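PDB 3HCW: maltose operon transcriptional repressor from Staphylococcus aureus subsp. aureus Mu50, which probably represses transcription of the maltose operon, its periplasmic-binding-protein-like domain being of the kind that senses a small effector in LacI-type repressors. Local coordinates for residues P238-D244 and E278-S284. Residues are numbered along the deposited sequence; the frame is centred on the assembly and turned at random. Where two conformers were deposited one is given.
Sequences PPQTCID and ELKIRKS
The aliphatic part of Arg282 runs over the Gln240 carbonyl, and its CD reaches Pro239 CB at 3.9 Å. The chain is extended from CG to NE, then chi4 of 85° swings the guanidinium round so that NH1 donates to Gln240 O at 2.7 Å. That oxygen lies close to the guanidinium plane. Asp229 forms a salt bridge with NH1.

Here side chains take over most of the backbone pairing, with a weak Ser284 N to Pro239 O bond beside them. Thr241 OG1 accepts from Arg282 N at 2.8 Å, nearly straight at 169°, and is also bonded to Thr285. Ser284 OG accepts from Thr241 N at 2.9 Å and is tied to Thr224 O.

Further along, Cys242 to Asp244 pair antiparallel with Glu278 to Lys280. On one face Ile243 CD1 meets Leu279 CD1 at 4.0 Å, against Leu122 of helix 115-129. On the other, Lys280 NZ makes a salt bridge to Asp244 OD2 at 3.0 Å, using the carboxylate's anti lone pair, and another, weak as a hydrogen bond, to Glu278 OE1. Lys246 joins both carboxylates.

The two lysines probably offset the repulsion between the acids, while hydroxyls and the arginine carry the pairing on past the regular strands.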
loop_
_atom_site.group_PDB
_atom_site.type_symbol
_atom_site.label_atom_id
_atom_site.label_comp_id
_atom_site.label_asym_id
_atom_site.label_seq_id
_atom_site.Cartn_x
_atom_site.Cartn_y
_atom_site.Cartn_z
ATOM N N PRO A 238 12.087 11.467 -6.166
ATOM C CA PRO A 238 11.722 11.227 -7.577
ATOM C C PRO A 238 11.443 9.737 -7.845
ATOM O O PRO A 238 11.733 8.912 -6.979
ATOM C CB PRO A 238 12.992 11.646 -8.324
ATOM C CG PRO A 238 14.091 11.231 -7.402
ATOM C CD PRO A 238 13.551 11.496 -5.989
ATOM N N PRO A 239 10.857 9.387 -9.023
ATOM C CA PRO A 239 10.691 7.966 -9.340
ATOM C C PRO A 239 11.955 7.148 -9.100
ATOM O O PRO A 239 13.053 7.574 -9.459
ATOM C CB PRO A 239 10.334 7.989 -10.820
ATOM C CG PRO A 239 9.498 9.224 -10.928
ATOM C CD PRO A 239 10.271 10.228 -10.085
ATOM N N GLN A 240 11.788 5.987 -8.477
ATOM C CA GLN A 240 12.936 5.234 -7.984
ATOM C C GLN A 240 13.322 4.032 -8.825
ATOM O O GLN A 240 12.468 3.227 -9.244
ATOM C CB GLN A 240 12.718 4.813 -6.531
ATOM C CG GLN A 240 12.594 6.006 -5.571
ATOM C CD GLN A 240 13.914 6.689 -5.349
ATOM O OE1 GLN A 240 14.927 6.029 -5.147
ATOM N NE2 GLN A 240 13.918 8.018 -5.381
ATOM N N THR A 241 14.627 3.936 -9.064
ATOM C CA THR A 241 15.245 2.749 -9.611
ATOM C C THR A 241 15.138 1.656 -8.557
ATOM O O THR A 241 15.426 1.880 -7.367
ATOM C CB THR A 241 16.687 3.037 -9.991
ATOM O OG1 THR A 241 16.701 3.950 -11.099
ATOM C CG2 THR A 241 17.430 1.784 -10.373
ATOM N N CYS A 242 14.685 0.488 -9.002
ATOM C CA CYS A 242 14.485 -0.624 -8.088
ATOM C C CYS A 242 14.458 -1.978 -8.751
ATOM O O CYS A 242 14.320 -2.112 -9.974
ATOM C CB CYS A 242 13.238 -0.438 -7.208
ATOM S SG CYS A 242 11.851 0.290 -8.029
ATOM N N ILE A 243 14.664 -2.979 -7.908
ATOM C CA ILE A 243 14.618 -4.361 -8.302
ATOM C C ILE A 243 13.198 -4.867 -8.074
ATOM O O ILE A 243 12.699 -4.858 -6.941
ATOM C CB ILE A 243 15.602 -5.211 -7.465
ATOM C CG1 ILE A 243 17.048 -4.719 -7.634
ATOM C CG2 ILE A 243 15.476 -6.677 -7.836
ATOM C CD1 ILE A 243 17.653 -4.956 -9.043
ATOM N N ASP A 244 12.554 -5.297 -9.158
ATOM C CA ASP A 244 11.251 -5.949 -9.086
ATOM C C ASP A 244 11.432 -7.415 -8.635
ATOM O O ASP A 244 12.052 -8.202 -9.326
ATOM C CB ASP A 244 10.588 -5.865 -10.466
ATOM C CG ASP A 244 9.193 -6.458 -10.495
ATOM O OD1 ASP A 244 8.659 -6.848 -9.429
ATOM O OD2 ASP A 244 8.621 -6.519 -11.605
ATOM N N GLU A 278 14.076 -8.371 -11.622
ATOM C CA GLU A 278 14.298 -7.475 -12.745
ATOM C C GLU A 278 14.549 -6.044 -12.278
ATOM O O GLU A 278 13.728 -5.452 -11.576
ATOM C CB GLU A 278 13.102 -7.534 -13.708
ATOM C CG GLU A 278 13.143 -6.518 -14.827
ATOM C CD GLU A 278 11.889 -6.542 -15.706
ATOM O OE1 GLU A 278 10.886 -7.190 -15.327
ATOM O OE2 GLU A 278 11.905 -5.899 -16.782
ATOM N N LEU A 279 15.698 -5.510 -12.668
ATOM C CA LEU A 279 16.009 -4.102 -12.498
ATOM C C LEU A 279 15.091 -3.240 -13.367
ATOM O O LEU A 279 14.934 -3.501 -14.559
ATOM C CB LEU A 279 17.484 -3.841 -12.846
ATOM C CG LEU A 279 17.983 -2.385 -12.838
ATOM C CD1 LEU A 279 18.004 -1.825 -11.438
ATOM C CD2 LEU A 279 19.351 -2.287 -13.466
ATOM N N LYS A 280 14.467 -2.246 -12.737
ATOM C CA LYS A 280 13.687 -1.206 -13.408
ATOM C C LYS A 280 14.398 0.127 -13.167
ATOM O O LYS A 280 14.387 0.643 -12.042
ATOM C CB LYS A 280 12.260 -1.118 -12.834
ATOM C CG LYS A 280 11.421 -2.398 -12.869
ATOM C CD LYS A 280 10.581 -2.486 -14.142
ATOM C CE LYS A 280 9.406 -3.449 -13.987
ATOM N NZ LYS A 280 9.842 -4.852 -13.723
ATOM N N ILE A 281 15.016 0.677 -14.214
ATOM C CA ILE A 281 15.762 1.937 -14.124
ATOM C C ILE A 281 14.828 3.130 -14.222
ATOM O O ILE A 281 14.015 3.222 -15.146
ATOM C CB ILE A 281 16.847 2.032 -15.212
ATOM C CG1 ILE A 281 17.772 0.808 -15.127
ATOM C CG2 ILE A 281 17.638 3.348 -15.084
ATOM C CD1 ILE A 281 18.695 0.614 -16.342
ATOM N N ARG A 282 14.922 4.032 -13.248
ATOM C CA ARG A 282 14.094 5.238 -13.240
ATOM C C ARG A 282 14.972 6.475 -13.011
ATOM O O ARG A 282 16.196 6.382 -13.060
ATOM C CB ARG A 282 12.967 5.118 -12.198
ATOM C CG ARG A 282 11.974 3.977 -12.463
ATOM C CD ARG A 282 10.589 4.248 -11.872
ATOM N NE ARG A 282 9.673 3.132 -12.149
ATOM C CZ ARG A 282 9.582 2.033 -11.396
ATOM N NH1 ARG A 282 10.331 1.901 -10.300
ATOM N NH2 ARG A 282 8.749 1.061 -11.738
ATOM N N LYS A 283 14.346 7.620 -12.741
ATOM C CA LYS A 283 15.047 8.909 -12.635
ATOM C C LYS A 283 16.122 8.964 -11.523
ATOM O O LYS A 283 17.158 9.612 -11.692
ATOM C CB LYS A 283 14.010 10.047 -12.498
ATOM C CG LYS A 283 14.526 11.407 -11.982
ATOM C CD LYS A 283 15.391 12.166 -13.003
ATOM C CE LYS A 283 14.554 12.980 -13.975
ATOM N NZ LYS A 283 15.402 13.639 -15.008
ATOM N N SER A 284 15.910 8.233 -10.428
ATOM C CA SER A 284 16.773 8.358 -9.252
ATOM C C SER A 284 18.197 7.827 -9.428
ATOM O O SER A 284 19.050 8.087 -8.595
ATOM C CB SER A 284 16.118 7.720 -8.036
ATOM O OG SER A 284 16.098 6.314 -8.157
#